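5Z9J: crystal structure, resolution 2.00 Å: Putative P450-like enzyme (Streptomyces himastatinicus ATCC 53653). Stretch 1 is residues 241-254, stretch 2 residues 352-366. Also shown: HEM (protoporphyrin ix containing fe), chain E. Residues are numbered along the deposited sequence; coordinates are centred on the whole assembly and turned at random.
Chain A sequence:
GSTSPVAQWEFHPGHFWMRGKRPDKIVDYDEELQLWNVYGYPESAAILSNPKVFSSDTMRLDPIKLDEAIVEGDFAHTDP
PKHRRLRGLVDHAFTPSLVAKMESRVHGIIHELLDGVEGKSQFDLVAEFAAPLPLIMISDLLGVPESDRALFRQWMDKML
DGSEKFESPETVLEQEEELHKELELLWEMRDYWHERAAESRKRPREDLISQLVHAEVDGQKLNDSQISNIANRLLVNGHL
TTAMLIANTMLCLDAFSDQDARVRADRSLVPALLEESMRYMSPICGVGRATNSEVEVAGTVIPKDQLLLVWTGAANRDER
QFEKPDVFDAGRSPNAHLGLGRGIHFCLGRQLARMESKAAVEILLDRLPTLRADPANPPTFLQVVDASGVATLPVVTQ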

# COMPACT_ATOMS: atom_id res chain seq x y z
N THR A 241 1.77 1.46 3.60
CA THR A 241 0.83 2.23 2.78
C THR A 241 -0.03 3.10 3.70
O THR A 241 -0.25 4.29 3.45
CB THR A 241 -0.09 1.32 1.92
OG1 THR A 241 -0.72 0.33 2.73
CG2 THR A 241 0.75 0.63 0.88
N THR A 242 -0.52 2.46 4.77
CA THR A 242 -1.38 3.08 5.73
C THR A 242 -0.62 4.06 6.61
O THR A 242 -1.13 5.15 6.93
CB THR A 242 -2.09 2.07 6.61
OG1 THR A 242 -2.81 1.12 5.81
CG2 THR A 242 -3.10 2.77 7.51
N ALA A 243 0.61 3.69 6.98
CA ALA A 243 1.46 4.58 7.78
C ALA A 243 1.63 5.89 7.00
O ALA A 243 1.54 6.99 7.56
CB ALA A 243 2.77 3.97 8.08
N MET A 244 1.89 5.75 5.71
CA MET A 244 2.08 6.94 4.87
C MET A 244 0.85 7.81 4.68
O MET A 244 0.96 9.03 4.62
CB MET A 244 2.61 6.56 3.48
CG MET A 244 4.11 6.37 3.47
SD MET A 244 4.83 5.83 1.89
CE MET A 244 4.13 4.20 1.72
N LEU A 245 -0.31 7.19 4.46
CA LEU A 245 -1.52 7.93 4.36
C LEU A 245 -1.70 8.78 5.63
O LEU A 245 -2.09 9.93 5.58
CB LEU A 245 -2.71 7.00 4.19
CG LEU A 245 -4.04 7.74 4.19
CD1 LEU A 245 -4.09 8.87 3.07
CD2 LEU A 245 -5.19 6.80 4.05
N ILE A 246 -1.49 8.17 6.80
CA ILE A 246 -1.64 8.92 8.04
C ILE A 246 -0.60 10.06 8.12
O ILE A 246 -0.94 11.24 8.31
CB ILE A 246 -1.52 7.98 9.34
CG1 ILE A 246 -2.72 7.00 9.42
CG2 ILE A 246 -1.46 8.85 10.59
CD1 ILE A 246 -2.50 5.73 10.44
N ALA A 247 0.65 9.74 7.85
CA ALA A 247 1.69 10.74 7.99
C ALA A 247 1.62 11.81 6.85
O ALA A 247 1.74 12.99 7.11
CB ALA A 247 3.02 10.07 8.03
N ASN A 248 1.39 11.38 5.62
CA ASN A 248 1.23 12.37 4.49
C ASN A 248 0.16 13.34 4.80
O ASN A 248 0.30 14.57 4.54
CB ASN A 248 0.83 11.67 3.21
CG ASN A 248 1.89 10.80 2.66
OD1 ASN A 248 3.05 10.84 3.07
ND2 ASN A 248 1.51 9.95 1.74
N THR A 249 -0.93 12.82 5.38
CA THR A 249 -2.09 13.65 5.68
C THR A 249 -1.76 14.74 6.72
O THR A 249 -2.06 15.94 6.50
CB THR A 249 -3.31 12.82 6.12
OG1 THR A 249 -3.72 11.91 5.06
CG2 THR A 249 -4.45 13.75 6.48
N MET A 250 -1.09 14.37 7.81
CA MET A 250 -0.65 15.35 8.78
C MET A 250 0.36 16.33 8.18
O MET A 250 0.36 17.50 8.55
CB MET A 250 -0.03 14.68 10.01
CG MET A 250 -0.95 13.66 10.66
SD MET A 250 -2.66 14.21 10.97
CE MET A 250 -2.41 15.56 12.12
N LEU A 251 1.24 15.86 7.30
CA LEU A 251 2.21 16.73 6.63
C LEU A 251 1.52 17.76 5.75
O LEU A 251 1.93 18.93 5.71
CB LEU A 251 3.17 15.94 5.77
CG LEU A 251 4.03 16.78 4.85
CD1 LEU A 251 5.04 17.60 5.66
CD2 LEU A 251 4.78 15.93 3.82
N CYS A 252 0.51 17.32 5.01
CA CYS A 252 -0.26 18.20 4.13
C CYS A 252 -1.11 19.28 4.87
O CYS A 252 -1.25 20.43 4.43
CB CYS A 252 -1.12 17.32 3.20
SG CYS A 252 -0.15 16.51 1.92
N LEU A 253 -1.73 18.89 5.97
CA LEU A 253 -2.42 19.78 6.88
C LEU A 253 -1.47 20.86 7.42
O LEU A 253 -1.85 22.02 7.56
CB LEU A 253 -3.00 18.98 8.05
CG LEU A 253 -4.22 18.11 7.75
CD1 LEU A 253 -4.58 17.31 8.98
CD2 LEU A 253 -5.38 18.93 7.36
N ASP A 254 -0.28 20.44 7.85
CA ASP A 254 0.71 21.40 8.32
C ASP A 254 1.09 22.37 7.21
O ASP A 254 1.26 23.56 7.44
CB ASP A 254 1.96 20.68 8.82
CG ASP A 254 3.02 21.65 9.34
OD1 ASP A 254 3.10 21.87 10.56
OD2 ASP A 254 3.80 22.19 8.52
CHA HEM E . -4.71 -3.72 -3.36
CHB HEM E . -3.35 0.71 -2.13
CHC HEM E . -4.20 -0.42 2.49
CHD HEM E . -4.61 -5.05 1.36
C1A HEM E . -4.29 -2.41 -3.50
C2A HEM E . -4.01 -1.68 -4.74
C3A HEM E . -3.65 -0.44 -4.40
C4A HEM E . -3.68 -0.36 -2.93
CMA HEM E . -3.25 0.68 -5.36
CAA HEM E . -4.12 -2.22 -6.18
CBA HEM E . -2.90 -3.08 -6.54
CGA HEM E . -2.85 -3.38 -8.05
O1A HEM E . -1.83 -3.94 -8.54
O2A HEM E . -3.80 -3.11 -8.79
C1B HEM E . -3.53 0.81 -0.78
C2B HEM E . -3.45 2.03 -0.03
C3B HEM E . -3.69 1.72 1.25
C4B HEM E . -3.90 0.28 1.33
CMB HEM E . -3.15 3.39 -0.68
CAB HEM E . -3.73 2.61 2.50
CBB HEM E . -3.57 3.94 2.46
C1C HEM E . -4.42 -1.78 2.62
C2C HEM E . -4.72 -2.52 3.87
C3C HEM E . -4.83 -3.79 3.53
C4C HEM E . -4.59 -3.89 2.11
CMC HEM E . -4.90 -1.85 5.24
CAC HEM E . -5.12 -5.07 4.35
CBC HEM E . -5.38 -5.08 5.65
C1D HEM E . -4.63 -5.11 0.01
C2D HEM E . -4.69 -6.33 -0.73
C3D HEM E . -4.75 -5.91 -2.19
C4D HEM E . -4.70 -4.48 -2.20
CMD HEM E . -4.70 -7.78 -0.19
CAD HEM E . -4.76 -6.86 -3.40
CBD HEM E . -6.18 -7.15 -3.83
CGD HEM E . -6.12 -7.91 -5.15
O1D HEM E . -5.05 -7.97 -5.80
O2D HEM E . -7.17 -8.46 -5.57
NA HEM E . -4.08 -1.56 -2.46
NB HEM E . -3.79 -0.25 0.09
NC HEM E . -4.33 -2.67 1.62
ND HEM E . -4.67 -4.02 -0.88
FE HEM E . -4.37 -2.15 -0.41
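Stretch 2 352-366: LARMESKAAVEILLD

No hydrogen bond joins the two stretches, yet the point where their backbones come nearest is occupied by a serine whose hydroxyl is packed among aliphatic groups. Ser357 OG lies 3.3 Å from Leu245 CD2, 3.7 Å from Ile246 CG1 and 3.9 Å from Thr242 CG2. The hydroxyl meets its polar need within its own helix, donating to the carbonyl one turn back (Ser357 OG to Ala353 O, 2.9 Å).

Stretch 2 is helical from Leu352 to Asp366, as is stretch 1 throughout, and both helices extend beyond the residues described here. Successive i to i+4 backbone hydrogen bonds run from Glu356 N to Leu352 O (2.9 Å) through Asp366 N to Glu362 O (3.2 Å). The two helices run in the same general direction, with 36° between their N-to-C directions and a signed crossing angle of -36°; their axes approach to 9.5 Å. The register is set by two pairs one turn apart: the CA atoms of Ile246 and Ser357 are separated by 5.5 Å, and those of Thr242 and Ala353 by 6.2 Å. A small residue of stretch 2 in each pair accompanies this close backbone approach.

At the N-terminal end, Thr242 OG1 lies 4.1 Å from Ala353 CB, while Thr242 CG2 is 3.4 Å from Glu356 OE2, a contact of methyl with carboxylate oxygen. This end also borders the heme of the P450-like enzyme: Ala353 CB is 3.7 Å from HEM CAB, and Leu245 CB is 3.6 Å from HEM CBB, so both helices touch the same vinyl group.

Further along, the contact becomes apolar. The CA-to-CB bond of Ile246 points sideways, but the end of its side chain comes nearer to stretch 2, bringing Ile246 CD1 to 3.9 Å from Ala360 CB. Val361 follows, with its CG2 4.1 Å from both Thr249 CG2 and Met250 SD. Thr249, like Ser357, turns its hydroxyl back to its own helix, where Thr249 OG1 donates to Leu245 O at 2.6 Å.

The CA-to-CB bond of Met250 also points sideways, but the end of the side chain comes nearer to stretch 2, with all three chi angles in m. It reaches three residues there: besides Val361, Met250 CG packs 4.0 Å from Leu364 CD1 and Met250 CE lies 4.4 Å from Leu365 CD2. Leu253 CD1 adds a looser contact with Leu365 CD2 at 4.5 Å. In all, the two stretches bury 507 Å² between them, counting both sides.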

# COMPACT_ATOMS: atom_id res chain seq x y z
N LEU A 352 -10.74 -1.02 6.13
CA LEU A 352 -9.85 -0.94 7.29
C LEU A 352 -8.89 0.25 7.23
O LEU A 352 -8.60 0.88 8.25
CB LEU A 352 -9.04 -2.24 7.45
CG LEU A 352 -7.91 -2.18 8.49
CD1 LEU A 352 -8.48 -1.72 9.84
CD2 LEU A 352 -7.29 -3.58 8.72
N ALA A 353 -8.34 0.51 6.04
CA ALA A 353 -7.35 1.59 5.90
C ALA A 353 -7.99 2.95 6.15
O ALA A 353 -7.39 3.80 6.79
CB ALA A 353 -6.68 1.53 4.53
N ARG A 354 -9.18 3.15 5.59
CA ARG A 354 -9.95 4.37 5.83
C ARG A 354 -10.41 4.45 7.31
O ARG A 354 -10.33 5.47 7.94
CB ARG A 354 -11.13 4.38 4.90
CG ARG A 354 -10.78 4.68 3.43
CD ARG A 354 -11.95 4.35 2.51
NE ARG A 354 -11.72 4.80 1.12
CZ ARG A 354 -12.32 4.30 0.03
NH1 ARG A 354 -13.15 3.29 0.14
NH2 ARG A 354 -12.09 4.85 -1.18
N MET A 355 -10.82 3.33 7.89
CA MET A 355 -11.28 3.40 9.29
C MET A 355 -10.10 3.82 10.20
O MET A 355 -10.22 4.71 11.00
CB MET A 355 -11.87 2.05 9.74
CG MET A 355 -12.39 2.03 11.16
SD MET A 355 -11.10 1.35 12.12
CE MET A 355 -11.11 -0.33 11.55
N GLU A 356 -8.95 3.23 9.99
CA GLU A 356 -7.73 3.49 10.78
C GLU A 356 -7.22 4.88 10.66
O GLU A 356 -6.83 5.51 11.62
CB GLU A 356 -6.56 2.62 10.30
CG GLU A 356 -6.64 1.20 10.57
CD GLU A 356 -5.36 0.51 10.14
OE1 GLU A 356 -4.64 0.13 11.07
OE2 GLU A 356 -5.07 0.35 8.93
N SER A 357 -7.08 5.30 9.42
CA SER A 357 -6.55 6.61 9.12
C SER A 357 -7.47 7.70 9.68
O SER A 357 -7.00 8.64 10.30
CB SER A 357 -6.42 6.79 7.61
OG SER A 357 -5.42 5.90 7.18
N LYS A 358 -8.77 7.56 9.46
CA LYS A 358 -9.75 8.51 10.00
C LYS A 358 -9.65 8.60 11.54
O LYS A 358 -9.63 9.70 12.11
CB LYS A 358 -11.16 8.10 9.60
CG LYS A 358 -12.26 8.99 10.21
CD LYS A 358 -13.66 8.54 9.76
CE LYS A 358 -14.75 9.25 10.54
NZ LYS A 358 -16.09 8.72 10.15
N ALA A 359 -9.61 7.44 12.21
CA ALA A 359 -9.51 7.43 13.64
C ALA A 359 -8.22 8.11 14.08
O ALA A 359 -8.19 8.87 15.04
CB ALA A 359 -9.54 5.94 14.19
N ALA A 360 -7.15 7.85 13.34
CA ALA A 360 -5.83 8.35 13.70
C ALA A 360 -5.76 9.85 13.55
O ALA A 360 -5.29 10.55 14.42
CB ALA A 360 -4.79 7.69 12.84
N VAL A 361 -6.22 10.35 12.40
CA VAL A 361 -6.18 11.78 12.20
C VAL A 361 -7.03 12.54 13.20
O VAL A 361 -6.60 13.55 13.76
CB VAL A 361 -6.64 12.14 10.80
CG1 VAL A 361 -6.83 13.67 10.67
CG2 VAL A 361 -5.62 11.62 9.78
N GLU A 362 -8.25 12.04 13.42
CA GLU A 362 -9.18 12.64 14.35
C GLU A 362 -8.56 12.71 15.73
O GLU A 362 -8.65 13.73 16.40
CB GLU A 362 -10.49 11.85 14.40
CG GLU A 362 -11.37 12.12 13.20
CD GLU A 362 -12.62 11.28 13.23
OE1 GLU A 362 -12.69 10.25 13.99
OE2 GLU A 362 -13.55 11.63 12.48
N ILE A 363 -7.99 11.59 16.18
CA ILE A 363 -7.46 11.60 17.51
C ILE A 363 -6.18 12.46 17.61
O ILE A 363 -5.99 13.14 18.62
CB ILE A 363 -7.22 10.16 18.02
CG1 ILE A 363 -8.58 9.55 18.33
CG2 ILE A 363 -6.38 10.18 19.30
CD1 ILE A 363 -8.53 8.06 18.75
N LEU A 364 -5.34 12.50 16.57
CA LEU A 364 -4.21 13.42 16.57
C LEU A 364 -4.70 14.86 16.66
O LEU A 364 -4.10 15.67 17.36
CB LEU A 364 -3.30 13.23 15.31
CG LEU A 364 -2.34 12.00 15.43
CD1 LEU A 364 -1.52 11.78 14.15
CD2 LEU A 364 -1.39 12.23 16.60
N LEU A 365 -5.77 15.18 15.95
CA LEU A 365 -6.29 16.57 15.99
C LEU A 365 -6.82 17.04 17.36
O LEU A 365 -6.73 18.23 17.70
CB LEU A 365 -7.40 16.72 14.98
CG LEU A 365 -7.01 16.70 13.50
CD1 LEU A 365 -8.23 16.87 12.66
CD2 LEU A 365 -5.99 17.80 13.20
N ASP A 366 -7.38 16.09 18.11
CA ASP A 366 -8.04 16.35 19.38
C ASP A 366 -7.06 16.32 20.55
O ASP A 366 -7.16 17.15 21.44
CB ASP A 366 -9.19 15.38 19.59
CG ASP A 366 -10.41 15.73 18.74
OD1 ASP A 366 -10.54 16.94 18.31
OD2 ASP A 366 -11.20 14.80 18.48